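Local coordinates for protein-L-isoaspartate O-methyltransferase beta-aspartate methyltransferase (Plasmodium falciparum, PDB 2PBF) that probably repairs aged proteins by transferring a methyl group from S-adenosyl-L-methionine to the carboxylate of L-isoaspartyl residues, at residues R22-D27 / M66-L71; Y31-Q36 / M98-N103; L35-G40 / R131-L136; I75-P80 / N186-I191. All coordinates share one frame; numbering follows the deposited sequence.

Contact 1: R22-D27 / M66-L71; sequences RGIIDD and MHALSL. With SAH (S-adenosyl-L-homocysteine), chain C.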
loop_
_atom_site.group_PDB
_atom_site.type_symbol
_atom_site.label_atom_id
_atom_site.label_comp_id
_atom_site.label_asym_id
_atom_site.label_seq_id
_atom_site.Cartn_x
_atom_site.Cartn_y
_atom_site.Cartn_z
ATOM N N ARG A 22 20.544 -7.447 3.028
ATOM C CA ARG A 22 20.760 -6.676 1.823
ATOM C C ARG A 22 20.516 -5.196 2.062
ATOM O O ARG A 22 20.713 -4.375 1.161
ATOM C CB ARG A 22 19.887 -7.217 0.692
ATOM C CG ARG A 22 20.305 -8.593 0.220
ATOM C CD ARG A 22 19.845 -8.830 -1.197
ATOM N NE ARG A 22 18.420 -9.145 -1.278
ATOM C CZ ARG A 22 17.603 -8.741 -2.252
ATOM N NH1 ARG A 22 18.031 -7.974 -3.232
ATOM N NH2 ARG A 22 16.335 -9.092 -2.219
ATOM N N GLY A 23 20.108 -4.851 3.282
ATOM C CA GLY A 23 19.889 -3.460 3.663
ATOM C C GLY A 23 18.634 -2.840 3.066
ATOM O O GLY A 23 18.526 -1.626 3.008
ATOM N N ILE A 24 17.698 -3.692 2.628
ATOM C CA ILE A 24 16.408 -3.281 2.067
ATOM C C ILE A 24 15.473 -2.940 3.226
ATOM O O ILE A 24 14.741 -1.956 3.181
ATOM C CB ILE A 24 15.828 -4.383 1.132
ATOM C CG1 ILE A 24 16.654 -4.433 -0.151
ATOM C CG2 ILE A 24 14.340 -4.146 0.821
ATOM C CD1 ILE A 24 16.748 -5.795 -0.780
ATOM N N ILE A 25 15.524 -3.760 4.263
ATOM C CA ILE A 25 14.927 -3.423 5.543
ATOM C C ILE A 25 16.039 -2.897 6.445
ATOM O O ILE A 25 17.023 -3.613 6.682
ATOM C CB ILE A 25 14.221 -4.646 6.171
ATOM C CG1 ILE A 25 12.971 -5.001 5.358
ATOM C CG2 ILE A 25 13.874 -4.391 7.644
ATOM C CD1 ILE A 25 12.399 -6.347 5.677
ATOM N N ASP A 26 15.891 -1.634 6.879
ATOM C CA ASP A 26 16.771 -0.969 7.862
ATOM C C ASP A 26 15.919 -0.257 8.951
ATOM O O ASP A 26 16.171 0.891 9.317
ATOM C CB ASP A 26 17.718 0.032 7.171
ATOM C CG ASP A 26 16.968 1.084 6.322
ATOM O OD1 ASP A 26 15.851 1.506 6.702
ATOM O OD2 ASP A 26 17.501 1.494 5.267
ATOM N N ASP A 27 14.907 -0.959 9.455
ATOM C CA ASP A 27 13.947 -0.398 10.376
ATOM C C ASP A 27 13.264 -1.569 11.076
ATOM O O ASP A 27 12.806 -2.525 10.433
ATOM C CB ASP A 27 12.945 0.478 9.606
ATOM C CG ASP A 27 12.033 1.299 10.516
ATOM O OD1 ASP A 27 12.091 2.540 10.463
ATOM O OD2 ASP A 27 11.227 0.704 11.250
ATOM N N MET A 66 9.880 -3.930 -2.726
ATOM C CA MET A 66 9.042 -2.789 -3.029
ATOM C C MET A 66 8.043 -2.513 -1.939
ATOM O O MET A 66 7.821 -1.337 -1.632
ATOM C CB MET A 66 8.330 -2.910 -4.378
ATOM C CG MET A 66 9.168 -2.477 -5.578
ATOM S SD MET A 66 10.234 -0.987 -5.357
ATOM C CE MET A 66 9.078 0.241 -4.741
ATOM N N HIS A 67 7.464 -3.578 -1.351
ATOM C CA HIS A 67 6.627 -3.423 -0.164
ATOM C C HIS A 67 7.475 -2.844 0.969
ATOM O O HIS A 67 7.038 -1.918 1.684
ATOM C CB HIS A 67 6.014 -4.750 0.319
ATOM C CG HIS A 67 4.970 -5.343 -0.588
ATOM N ND1 HIS A 67 4.815 -6.705 -0.727
ATOM C CD2 HIS A 67 4.018 -4.772 -1.375
ATOM C CE1 HIS A 67 3.830 -6.954 -1.577
ATOM N NE2 HIS A 67 3.318 -5.796 -1.975
ATOM N N ALA A 68 8.669 -3.408 1.164
ATOM C CA ALA A 68 9.518 -2.987 2.287
ATOM C C ALA A 68 9.884 -1.512 2.170
ATOM O O ALA A 68 9.799 -0.779 3.150
ATOM C CB ALA A 68 10.770 -3.835 2.368
ATOM N N LEU A 69 10.272 -1.094 0.966
ATOM C CA LEU A 69 10.706 0.264 0.713
ATOM C C LEU A 69 9.558 1.266 0.899
ATOM O O LEU A 69 9.734 2.307 1.531
ATOM C CB LEU A 69 11.324 0.377 -0.685
ATOM C CG LEU A 69 11.296 1.760 -1.362
ATOM C CD1 LEU A 69 12.384 2.723 -0.838
ATOM C CD2 LEU A 69 11.438 1.576 -2.834
ATOM N N SER A 70 8.381 0.940 0.377
ATOM C CA SER A 70 7.232 1.817 0.522
ATOM C C SER A 70 6.801 1.926 1.983
ATOM O O SER A 70 6.435 3.008 2.463
ATOM C CB SER A 70 6.080 1.324 -0.357
ATOM O OG SER A 70 6.353 1.607 -1.713
ATOM N N LEU A 71 6.848 0.798 2.685
ATOM C CA LEU A 71 6.453 0.746 4.066
ATOM C C LEU A 71 7.423 1.571 4.909
ATOM O O LEU A 71 7.007 2.236 5.854
ATOM C CB LEU A 71 6.415 -0.701 4.544
ATOM C CG LEU A 71 5.495 -1.183 5.666
ATOM C CD1 LEU A 71 4.017 -0.821 5.428
ATOM C CD2 LEU A 71 5.641 -2.704 5.836
HETATM N N SAH C . 0.102 -3.219 -3.490
HETATM C CA SAH C . -0.284 -4.235 -4.501
HETATM C CB SAH C . 0.138 -3.757 -5.867
HETATM C CG SAH C . -0.648 -4.527 -6.919
HETATM S SD SAH C . -0.214 -4.004 -8.581
HETATM C C SAH C . 0.283 -5.629 -4.211
HETATM O O SAH C . 1.468 -5.734 -3.884
HETATM O OXT SAH C . -0.435 -6.657 -4.297
HETATM C "C5'" SAH C . -1.184 -2.475 -8.591
HETATM C "C4'" SAH C . -2.699 -2.639 -8.465
HETATM O "O4'" SAH C . -3.270 -1.409 -8.811
HETATM C "C3'" SAH C . -3.361 -3.677 -9.361
HETATM O "O3'" SAH C . -4.034 -4.625 -8.549
HETATM C "C2'" SAH C . -4.319 -2.879 -10.232
HETATM O "O2'" SAH C . -5.519 -3.575 -10.488
HETATM C "C1'" SAH C . -4.548 -1.651 -9.376
HETATM N N9 SAH C . -4.940 -0.422 -10.101
HETATM C C8 SAH C . -4.469 -0.013 -11.316
HETATM N N7 SAH C . -5.032 1.183 -11.603
HETATM C C5 SAH C . -5.875 1.537 -10.607
HETATM C C6 SAH C . -6.718 2.638 -10.417
HETATM N N6 SAH C . -6.825 3.620 -11.303
HETATM N N1 SAH C . -7.447 2.732 -9.259
HETATM C C2 SAH C . -7.370 1.729 -8.312
HETATM N N3 SAH C . -6.547 0.653 -8.531
HETATM C C4 SAH C . -5.808 0.545 -9.656
HETATM O O HOH W 1 12.266 -0.938 4.159
#

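Contact 2: Y31-Q36 / M98-N103; sequences YNTMLQ and MAIKMN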
loop_
_atom_site.group_PDB
_atom_site.type_symbol
_atom_site.label_atom_id
_atom_site.label_comp_id
_atom_site.label_asym_id
_atom_site.label_seq_id
_atom_site.Cartn_x
_atom_site.Cartn_y
_atom_site.Cartn_z
ATOM N N TYR A 31 10.318 -4.197 9.821
ATOM C CA TYR A 31 10.535 -5.626 10.031
ATOM C C TYR A 31 9.388 -6.243 10.795
ATOM O O TYR A 31 8.778 -7.187 10.294
ATOM C CB TYR A 31 11.874 -5.921 10.745
ATOM C CG TYR A 31 12.085 -7.404 11.046
ATOM C CD1 TYR A 31 12.809 -8.215 10.177
ATOM C CD2 TYR A 31 11.513 -7.998 12.178
ATOM C CE1 TYR A 31 12.983 -9.580 10.443
ATOM C CE2 TYR A 31 11.682 -9.355 12.455
ATOM C CZ TYR A 31 12.413 -10.138 11.578
ATOM O OH TYR A 31 12.583 -11.481 11.849
ATOM N N ASN A 32 9.088 -5.716 11.991
ATOM C CA ASN A 32 8.038 -6.300 12.847
ATOM C C ASN A 32 6.669 -6.309 12.184
ATOM O O ASN A 32 5.911 -7.256 12.336
ATOM C CB ASN A 32 7.968 -5.639 14.240
ATOM C CG ASN A 32 9.302 -5.694 14.997
ATOM O OD1 ASN A 32 10.013 -6.706 14.969
ATOM N ND2 ASN A 32 9.635 -4.605 15.680
ATOM N N THR A 33 6.359 -5.255 11.436
ATOM C CA THR A 33 5.097 -5.197 10.683
ATOM C C THR A 33 5.023 -6.305 9.637
ATOM O O THR A 33 4.088 -7.091 9.628
ATOM C CB THR A 33 4.903 -3.811 10.009
ATOM O OG1 THR A 33 5.041 -2.773 10.995
ATOM C CG2 THR A 33 3.531 -3.729 9.332
ATOM N N MET A 34 6.011 -6.352 8.748
ATOM C CA MET A 34 6.065 -7.389 7.725
ATOM C C MET A 34 6.124 -8.804 8.315
ATOM O O MET A 34 5.511 -9.726 7.778
ATOM C CB MET A 34 7.222 -7.144 6.767
ATOM C CG MET A 34 7.040 -5.870 5.917
ATOM S SD MET A 34 8.279 -5.634 4.639
ATOM C CE MET A 34 7.941 -6.901 3.404
ATOM N N LEU A 35 6.844 -8.967 9.420
ATOM C CA LEU A 35 6.891 -10.259 10.131
ATOM C C LEU A 35 5.490 -10.733 10.516
ATOM O O LEU A 35 5.185 -11.920 10.468
ATOM C CB LEU A 35 7.795 -10.151 11.372
ATOM C CG LEU A 35 7.952 -11.433 12.222
ATOM C CD1 LEU A 35 8.607 -12.528 11.403
ATOM C CD2 LEU A 35 8.717 -11.162 13.522
ATOM N N GLN A 36 4.632 -9.782 10.886
ATOM C CA GLN A 36 3.248 -10.078 11.231
ATOM C C GLN A 36 2.357 -10.446 10.039
ATOM O O GLN A 36 1.241 -10.962 10.226
ATOM C CB GLN A 36 2.648 -8.916 12.042
ATOM C CG GLN A 36 3.270 -8.773 13.438
ATOM C CD GLN A 36 2.694 -7.611 14.230
ATOM O OE1 GLN A 36 1.649 -7.737 14.841
ATOM N NE2 GLN A 36 3.388 -6.478 14.225
ATOM N N MET A 98 -0.553 -2.024 6.656
ATOM C CA MET A 98 -1.037 -0.778 7.249
ATOM C C MET A 98 -1.985 -0.985 8.440
ATOM O O MET A 98 -1.854 -0.299 9.451
ATOM C CB MET A 98 -1.731 0.099 6.211
ATOM C CG MET A 98 -0.850 0.675 5.121
ATOM S SD MET A 98 -1.956 1.475 3.924
ATOM C CE MET A 98 -0.728 2.256 2.915
ATOM N N ALA A 99 -2.945 -1.913 8.307
ATOM C CA ALA A 99 -3.857 -2.282 9.401
ATOM C C ALA A 99 -3.115 -2.717 10.666
ATOM O O ALA A 99 -3.552 -2.428 11.785
ATOM C CB ALA A 99 -4.805 -3.412 8.948
ATOM N N ILE A 100 -2.022 -3.452 10.469
ATOM C CA ILE A 100 -1.212 -3.972 11.560
ATOM C C ILE A 100 -0.448 -2.873 12.264
ATOM O O ILE A 100 -0.511 -2.763 13.484
ATOM C CB ILE A 100 -0.237 -5.092 11.094
ATOM C CG1 ILE A 100 -0.992 -6.399 10.940
ATOM C CG2 ILE A 100 0.946 -5.275 12.100
ATOM C CD1 ILE A 100 -1.875 -6.736 12.120
ATOM N N LYS A 101 0.235 -2.042 11.484
ATOM C CA LYS A 101 1.049 -0.974 12.037
ATOM C C LYS A 101 0.207 0.058 12.787
ATOM O O LYS A 101 0.656 0.682 13.768
ATOM C CB LYS A 101 1.819 -0.286 10.911
ATOM C CG LYS A 101 3.236 0.013 11.287
ATOM C CD LYS A 101 3.352 1.371 11.854
ATOM C CE LYS A 101 4.562 1.519 12.723
ATOM N NZ LYS A 101 4.521 2.917 13.292
ATOM N N MET A 102 -1.009 0.256 12.299
ATOM C CA MET A 102 -1.900 1.262 12.850
ATOM C C MET A 102 -2.887 0.684 13.878
ATOM O O MET A 102 -3.722 1.401 14.420
ATOM C CB MET A 102 -2.639 1.962 11.698
ATOM C CG MET A 102 -1.733 2.835 10.822
ATOM S SD MET A 102 -2.492 3.270 9.248
ATOM C CE MET A 102 -3.475 4.648 9.766
ATOM N N ASN A 103 -2.823 -0.624 14.098
ATOM C CA ASN A 103 -3.653 -1.293 15.077
ATOM C C ASN A 103 -5.126 -0.982 14.934
ATOM O O ASN A 103 -5.785 -0.610 15.909
ATOM C CB ASN A 103 -3.176 -0.964 16.503
ATOM C CG ASN A 103 -3.576 -2.032 17.533
ATOM O OD1 ASN A 103 -4.310 -3.005 17.246
ATOM N ND2 ASN A 103 -3.095 -1.845 18.748
#

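Contact 3: L35-G40 / R131-L136; sequences LQVDRG and RDKPEL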
loop_
_atom_site.group_PDB
_atom_site.type_symbol
_atom_site.label_atom_id
_atom_site.label_comp_id
_atom_site.label_asym_id
_atom_site.label_seq_id
_atom_site.Cartn_x
_atom_site.Cartn_y
_atom_site.Cartn_z
ATOM N N LEU A 35 6.844 -8.967 9.420
ATOM C CA LEU A 35 6.891 -10.259 10.131
ATOM C C LEU A 35 5.490 -10.733 10.516
ATOM O O LEU A 35 5.185 -11.920 10.468
ATOM C CB LEU A 35 7.795 -10.151 11.372
ATOM C CG LEU A 35 7.952 -11.433 12.222
ATOM C CD1 LEU A 35 8.607 -12.528 11.403
ATOM C CD2 LEU A 35 8.717 -11.162 13.522
ATOM N N GLN A 36 4.632 -9.782 10.886
ATOM C CA GLN A 36 3.248 -10.078 11.231
ATOM C C GLN A 36 2.357 -10.446 10.039
ATOM O O GLN A 36 1.241 -10.962 10.226
ATOM C CB GLN A 36 2.648 -8.916 12.042
ATOM C CG GLN A 36 3.270 -8.773 13.438
ATOM C CD GLN A 36 2.694 -7.611 14.230
ATOM O OE1 GLN A 36 1.649 -7.737 14.841
ATOM N NE2 GLN A 36 3.388 -6.478 14.225
ATOM N N VAL A 37 2.846 -10.197 8.818
ATOM C CA VAL A 37 2.075 -10.459 7.605
ATOM C C VAL A 37 2.832 -11.418 6.644
ATOM O O VAL A 37 3.674 -10.991 5.847
ATOM C CB VAL A 37 1.669 -9.116 6.866
ATOM C CG1 VAL A 37 0.667 -9.404 5.781
ATOM C CG2 VAL A 37 1.082 -8.095 7.851
ATOM N N ASP A 38 2.522 -12.709 6.738
ATOM C CA ASP A 38 3.165 -13.740 5.952
ATOM C C ASP A 38 2.761 -13.660 4.474
ATOM O O ASP A 38 1.579 -13.836 4.128
ATOM C CB ASP A 38 2.821 -15.130 6.532
ATOM C CG ASP A 38 3.585 -16.278 5.852
ATOM O OD1 ASP A 38 3.990 -16.159 4.682
ATOM O OD2 ASP A 38 3.765 -17.335 6.509
ATOM N N ARG A 39 3.755 -13.433 3.613
ATOM C CA ARG A 39 3.558 -13.254 2.163
ATOM C C ARG A 39 2.871 -14.437 1.487
ATOM O O ARG A 39 2.067 -14.246 0.562
ATOM C CB ARG A 39 4.901 -12.944 1.483
ATOM C CG ARG A 39 4.820 -12.433 0.045
ATOM C CD ARG A 39 6.224 -12.143 -0.531
ATOM N NE ARG A 39 6.232 -12.063 -1.995
ATOM C CZ ARG A 39 5.888 -10.977 -2.706
ATOM N NH1 ARG A 39 5.535 -9.864 -2.086
ATOM N NH2 ARG A 39 5.909 -11.003 -4.034
ATOM N N GLY A 40 3.165 -15.648 1.970
ATOM C CA GLY A 40 2.521 -16.888 1.498
ATOM C C GLY A 40 1.016 -16.984 1.693
ATOM O O GLY A 40 0.339 -17.806 1.061
ATOM N N ARG A 131 -8.206 -15.880 5.151
ATOM C CA ARG A 131 -7.320 -16.978 5.583
ATOM C C ARG A 131 -6.222 -16.534 6.536
ATOM O O ARG A 131 -5.773 -17.331 7.381
ATOM C CB ARG A 131 -6.756 -17.765 4.392
ATOM C CG ARG A 131 -5.281 -17.542 4.013
ATOM C CD ARG A 131 -4.818 -18.613 2.972
ATOM N NE ARG A 131 -5.790 -18.723 1.874
ATOM C CZ ARG A 131 -5.787 -17.963 0.782
ATOM N NH1 ARG A 131 -4.845 -17.044 0.616
ATOM N NH2 ARG A 131 -6.733 -18.117 -0.146
ATOM N N ASP A 132 -5.806 -15.271 6.423
ATOM C CA ASP A 132 -4.735 -14.752 7.264
ATOM C C ASP A 132 -5.256 -14.163 8.584
ATOM O O ASP A 132 -4.877 -14.619 9.669
ATOM C CB ASP A 132 -3.909 -13.716 6.498
ATOM C CG ASP A 132 -2.672 -13.252 7.275
ATOM O OD1 ASP A 132 -2.035 -14.073 7.994
ATOM O OD2 ASP A 132 -2.329 -12.052 7.146
ATOM N N LYS A 133 -6.108 -13.148 8.479
ATOM C CA LYS A 133 -6.589 -12.377 9.625
ATOM C C LYS A 133 -8.077 -12.055 9.444
ATOM O O LYS A 133 -8.420 -10.892 9.130
ATOM C CB LYS A 133 -5.798 -11.070 9.743
ATOM C CG LYS A 133 -4.356 -11.258 10.167
ATOM C CD LYS A 133 -3.521 -10.045 9.836
ATOM C CE LYS A 133 -2.132 -10.169 10.429
ATOM N NZ LYS A 133 -1.295 -11.221 9.764
ATOM N N PRO A 134 -8.968 -13.068 9.636
ATOM C CA PRO A 134 -10.388 -12.880 9.332
ATOM C C PRO A 134 -11.018 -11.779 10.192
ATOM O O PRO A 134 -12.056 -11.252 9.843
ATOM C CB PRO A 134 -11.018 -14.256 9.655
ATOM C CG PRO A 134 -10.053 -14.950 10.499
ATOM C CD PRO A 134 -8.693 -14.422 10.154
ATOM N N GLU A 135 -10.366 -11.449 11.305
ATOM C CA GLU A 135 -10.843 -10.414 12.216
ATOM C C GLU A 135 -10.925 -9.032 11.546
ATOM O O GLU A 135 -11.769 -8.218 11.906
ATOM C CB GLU A 135 -9.975 -10.381 13.479
ATOM C CG GLU A 135 -8.485 -10.076 13.257
ATOM C CD GLU A 135 -7.600 -11.315 13.087
ATOM O OE1 GLU A 135 -8.093 -12.355 12.619
ATOM O OE2 GLU A 135 -6.398 -11.233 13.431
ATOM N N LEU A 136 -10.054 -8.801 10.555
ATOM C CA LEU A 136 -10.042 -7.576 9.762
ATOM C C LEU A 136 -11.309 -7.307 8.943
ATOM O O LEU A 136 -11.595 -6.174 8.629
ATOM C CB LEU A 136 -8.799 -7.548 8.850
ATOM C CG LEU A 136 -7.423 -7.352 9.519
ATOM C CD1 LEU A 136 -6.300 -7.211 8.487
ATOM C CD2 LEU A 136 -7.437 -6.145 10.437
#

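Contact 4: I75-P80 / N186-I191; sequences INVLKP and NGKLII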
loop_
_atom_site.group_PDB
_atom_site.type_symbol
_atom_site.label_atom_id
_atom_site.label_comp_id
_atom_site.label_asym_id
_atom_site.label_seq_id
_atom_site.Cartn_x
_atom_site.Cartn_y
_atom_site.Cartn_z
ATOM N N ILE A 75 6.555 4.728 7.306
ATOM C CA ILE A 75 6.560 4.116 8.627
ATOM C C ILE A 75 6.100 5.039 9.759
ATOM O O ILE A 75 5.398 4.601 10.678
ATOM C CB ILE A 75 7.912 3.383 8.947
ATOM C CG1 ILE A 75 7.676 2.190 9.880
ATOM C CG2 ILE A 75 8.978 4.332 9.512
ATOM C CD1 ILE A 75 6.704 1.169 9.314
ATOM N N ASN A 76 6.464 6.315 9.675
ATOM C CA ASN A 76 6.169 7.267 10.747
ATOM C C ASN A 76 4.812 7.955 10.613
ATOM O O ASN A 76 4.372 8.597 11.557
ATOM C CB ASN A 76 7.269 8.335 10.884
ATOM C CG ASN A 76 8.606 7.762 11.248
ATOM O OD1 ASN A 76 9.629 8.107 10.634
ATOM N ND2 ASN A 76 8.628 6.875 12.242
ATOM N N VAL A 77 4.165 7.843 9.453
ATOM C CA VAL A 77 2.815 8.379 9.278
ATOM C C VAL A 77 1.770 7.269 9.428
ATOM O O VAL A 77 0.579 7.530 9.639
ATOM C CB VAL A 77 2.645 9.164 7.951
ATOM C CG1 VAL A 77 3.582 10.375 7.937
ATOM C CG2 VAL A 77 2.892 8.256 6.707
ATOM N N LEU A 78 2.228 6.017 9.346
ATOM C CA LEU A 78 1.356 4.887 9.643
ATOM C C LEU A 78 1.266 4.752 11.159
ATOM O O LEU A 78 1.836 3.832 11.749
ATOM C CB LEU A 78 1.867 3.598 8.986
ATOM C CG LEU A 78 1.869 3.586 7.454
ATOM C CD1 LEU A 78 2.691 2.389 6.924
ATOM C CD2 LEU A 78 0.447 3.579 6.914
ATOM N N LYS A 79 0.554 5.682 11.788
ATOM C CA LYS A 79 0.460 5.695 13.259
ATOM C C LYS A 79 -0.924 5.291 13.761
ATOM O O LYS A 79 -1.930 5.622 13.150
ATOM C CB LYS A 79 0.833 7.068 13.815
ATOM C CG LYS A 79 2.316 7.454 13.620
ATOM C CD LYS A 79 3.226 6.704 14.617
ATOM C CE LYS A 79 4.683 6.633 14.189
ATOM N NZ LYS A 79 5.446 7.923 14.357
ATOM N N PRO A 80 -0.984 4.580 14.885
ATOM C CA PRO A 80 -2.344 4.317 15.381
ATOM C C PRO A 80 -3.068 5.654 15.608
ATOM O O PRO A 80 -2.478 6.602 16.106
ATOM C CB PRO A 80 -2.116 3.600 16.705
ATOM C CG PRO A 80 -0.704 3.077 16.626
ATOM C CD PRO A 80 0.062 4.002 15.744
ATOM N N ASN A 186 0.765 17.429 6.900
ATOM C CA ASN A 186 1.852 16.577 7.390
ATOM C C ASN A 186 1.824 15.138 6.885
ATOM O O ASN A 186 2.707 14.343 7.239
ATOM C CB ASN A 186 1.921 16.550 8.925
ATOM C CG ASN A 186 2.184 17.912 9.534
ATOM O OD1 ASN A 186 1.649 18.229 10.609
ATOM N ND2 ASN A 186 2.998 18.727 8.865
ATOM N N GLY A 187 0.811 14.803 6.087
ATOM C CA GLY A 187 0.687 13.465 5.520
ATOM C C GLY A 187 1.749 13.245 4.456
ATOM O O GLY A 187 2.261 14.237 3.862
ATOM N N LYS A 188 2.097 11.968 4.236
ATOM C CA LYS A 188 2.953 11.536 3.119
ATOM C C LYS A 188 2.230 10.678 2.078
ATOM O O LYS A 188 1.437 9.794 2.427
ATOM C CB LYS A 188 4.194 10.800 3.635
ATOM C CG LYS A 188 5.324 11.750 3.973
ATOM C CD LYS A 188 6.289 11.216 4.990
ATOM C CE LYS A 188 7.336 12.306 5.258
ATOM N NZ LYS A 188 8.500 11.777 6.012
ATOM N N LEU A 189 2.535 10.942 0.806
ATOM C CA LEU A 189 2.021 10.194 -0.348
ATOM C C LEU A 189 3.239 9.639 -1.067
ATOM O O LEU A 189 4.169 10.384 -1.393
ATOM C CB LEU A 189 1.290 11.133 -1.310
ATOM C CG LEU A 189 0.175 10.849 -2.338
ATOM C CD1 LEU A 189 0.048 12.110 -3.239
ATOM C CD2 LEU A 189 0.307 9.605 -3.205
ATOM N N ILE A 190 3.232 8.333 -1.269
ATOM C CA ILE A 190 4.261 7.592 -2.001
ATOM C C ILE A 190 3.640 7.115 -3.308
ATOM O O ILE A 190 2.649 6.403 -3.308
ATOM C CB ILE A 190 4.745 6.363 -1.170
ATOM C CG1 ILE A 190 5.516 6.810 0.074
ATOM C CG2 ILE A 190 5.546 5.348 -2.034
ATOM C CD1 ILE A 190 6.794 7.569 -0.224
ATOM N N ILE A 191 4.219 7.524 -4.426
ATOM C CA ILE A 191 3.605 7.243 -5.707
ATOM C C ILE A 191 4.631 7.195 -6.838
ATOM O O ILE A 191 5.499 8.051 -6.907
ATOM C CB ILE A 191 2.482 8.302 -6.025
ATOM C CG1 ILE A 191 1.898 8.085 -7.417
ATOM C CG2 ILE A 191 2.992 9.753 -5.800
ATOM C CD1 ILE A 191 0.648 8.931 -7.695
#

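Contact 1: R22-D27 / M66-L71
Ile24 and Ile25 converge on a single methyl group, CB of Ala68, which points from helix 64-74 toward the loop 22-27. At the start of this loop Gly23 ends helix 12-21 in a Schellman motif, its phi of 74° turning the chain. Ile24 then divides its branches: with CG2 anti to the backbone N, that methyl stands 3.9 Å from Ala68 CB, whereas CD1 lies over the guanidinium face of Arg22, 3.4 Å above its plane. The carbonyl of the same residue faces the helix through a water, whose oxygen is 2.8 Å from Ile24 O and also makes a weak bond to Ala68 O. Ile25 adds the second apolar contact, CG1 to Ala68 CB at 3.9 Å, and is buried further by Leu16 and Leu19 of helix 12-21. Asp27 closes the loop as N-cap of helix 28-35, OD2 accepting from Val30 N. One residue before Ala68, His67 looks to the ligand: NE2 donates to SAH O at 2.7 Å with an N-H...O angle of 167°, nearly straight, while Tyr93 stacks on the ring. The loop thus backs a helix that lines the S-adenosyl-L-homocysteine pocket of this Rossmann-like methyltransferase.

Contact 2: Y31-Q36 / M98-N103
Van der Waals contacts carry the meeting of Ile100 and Lys101 with Thr33 and Gln36, where the two backbones come within 6.0 Å at the CA atoms of Thr33 and Lys101. The amide of Gln36 lies flat against one methyl: Ile100 CG2 sits over its face, 3.5 Å from Gln36 NE2 and 3.6 Å from Gln36 CD. The side chains of Thr33 and Ile100 lie next to each other and run antiparallel, Thr33 CG2 standing 4.1 Å from Ile100 CG2. Lys101 is roughly perpendicular to Thr33, with its CG 3.3 Å from Thr33 OG1; a bend at chi2 (-92°) then carries the chain away.

Two polar atoms at the contact find partners close by in sequence. Thr33 OG1 bonds to Asp29 O in its own helix. Gln36 NE2 donates to Asn32 O at 3.2 Å, arriving 62° above the carbonyl plane, while Gln36 N reaches that oxygen from the opposite face. This bond fixes the amide's rotation and so the face it offers to Ile100.

Helix 28-35 is thereby set against the C-terminal end of helix 93-101, with Met34 directed to helices 12-21 and 64-74, and Met98 to strand 83-87.

Contact 3: L35-G40 / R131-L136
Lys133 spans the gap to Gln36 and Val37 with its full side chain, since the nearest CA atoms across the contact, those of Val37 and Asp132, are still 8.1 Å apart. Its CB points toward the 35-40 segment, and CG, anti to the carbonyl carbon (chi1 -70°), leads into an extended run through CD. CE is the first atom to arrive, 3.5 Å from Gln36 O. A final bend at chi4 (70°) turns NZ between two acceptors. One is Gln36 O at 2.6 Å, approached 18° from the carbonyl plane. The other is Asp132 OD2, a salt bridge of 2.9 Å made on the syn side of the carboxylate. The ammonium also comes within 4.1 Å of Val37 CA. Tyr42 OH gives Asp132 OD2 a further hydrogen bond, and the same oxygen lies 4.2 Å from Val37 CG1, so the carboxylate is held by two polar partners beside an apolar one.

Farther along, Asp38 OD1 takes the N-H of Gly40 at 2.9 Å in an Asx turn. The contact ties the chain leaving helix 28-35 to the C-terminal end of helix 119-132, with Val96, Cys97 and Ile100 of helix 93-101 packing against the side chains of Val37 and Lys133.

Contact 4: I75-P80 / N186-I191
Beside the central mixed sheet of the Rossmann-like fold, Val77 from the connection between helix 64-74 and strand 83-87 packs on Lys188 of strand 187-195. The main evidence is two apolar approaches, both long: Val77 CG1 to Lys188 CD at 4.1 Å and Val77 CG2 to Lys188 CB at 4.2 Å. The two valine methyls are thus spaced along one side of the lysine's extended aliphatic chain, the valine side chain being set nearly square to it. A chi1 of -62° puts CG1 anti to the carbonyl carbon, where besides Lys188 CD it meets Asn186 O, also at 4.1 Å. Val77 touches Ala165 of strand 163-168 as well, the strand to which Lys188 is joined by backbone hydrogen bonds with Asp164 and Ile166. The charged end of Lys188 has Glu203 of strand 198-205 as a long, weak ion-pair partner. After Val77 the chain folds through an inverse gamma turn centred on Leu78, and Lys79 doubles back on the loop, its NZ donating to Asn76 O at 3.1 Å.

Overall arrangement
Contact 2 is the hub of the set: Met34 meets contact 1, Ile100 contact 3 and Lys101 contact 4. Contact 1 touches it where Leu71 CD2 lies 3.5 Å from Met34 CG, their centres about 13 Å apart. Contacts 2 and 3 share Leu35 and Gln36 and are closest, with centres about 10 Å apart; Ile100 CD1 reaches Lys133 CE at 3.8 Å. Lys101 NZ joins contact 2 to contact 4 through probable hydrogen bonds to Leu78 O and Ile75 O, each 3.2 Å. Contacts 3 and 4 do not touch. Ligand binding enters through contact 1, whose His67 also has Arg39 of contact 3 beside it; the Thr33 side chain remains about 13 Å from S-adenosyl-L-homocysteine.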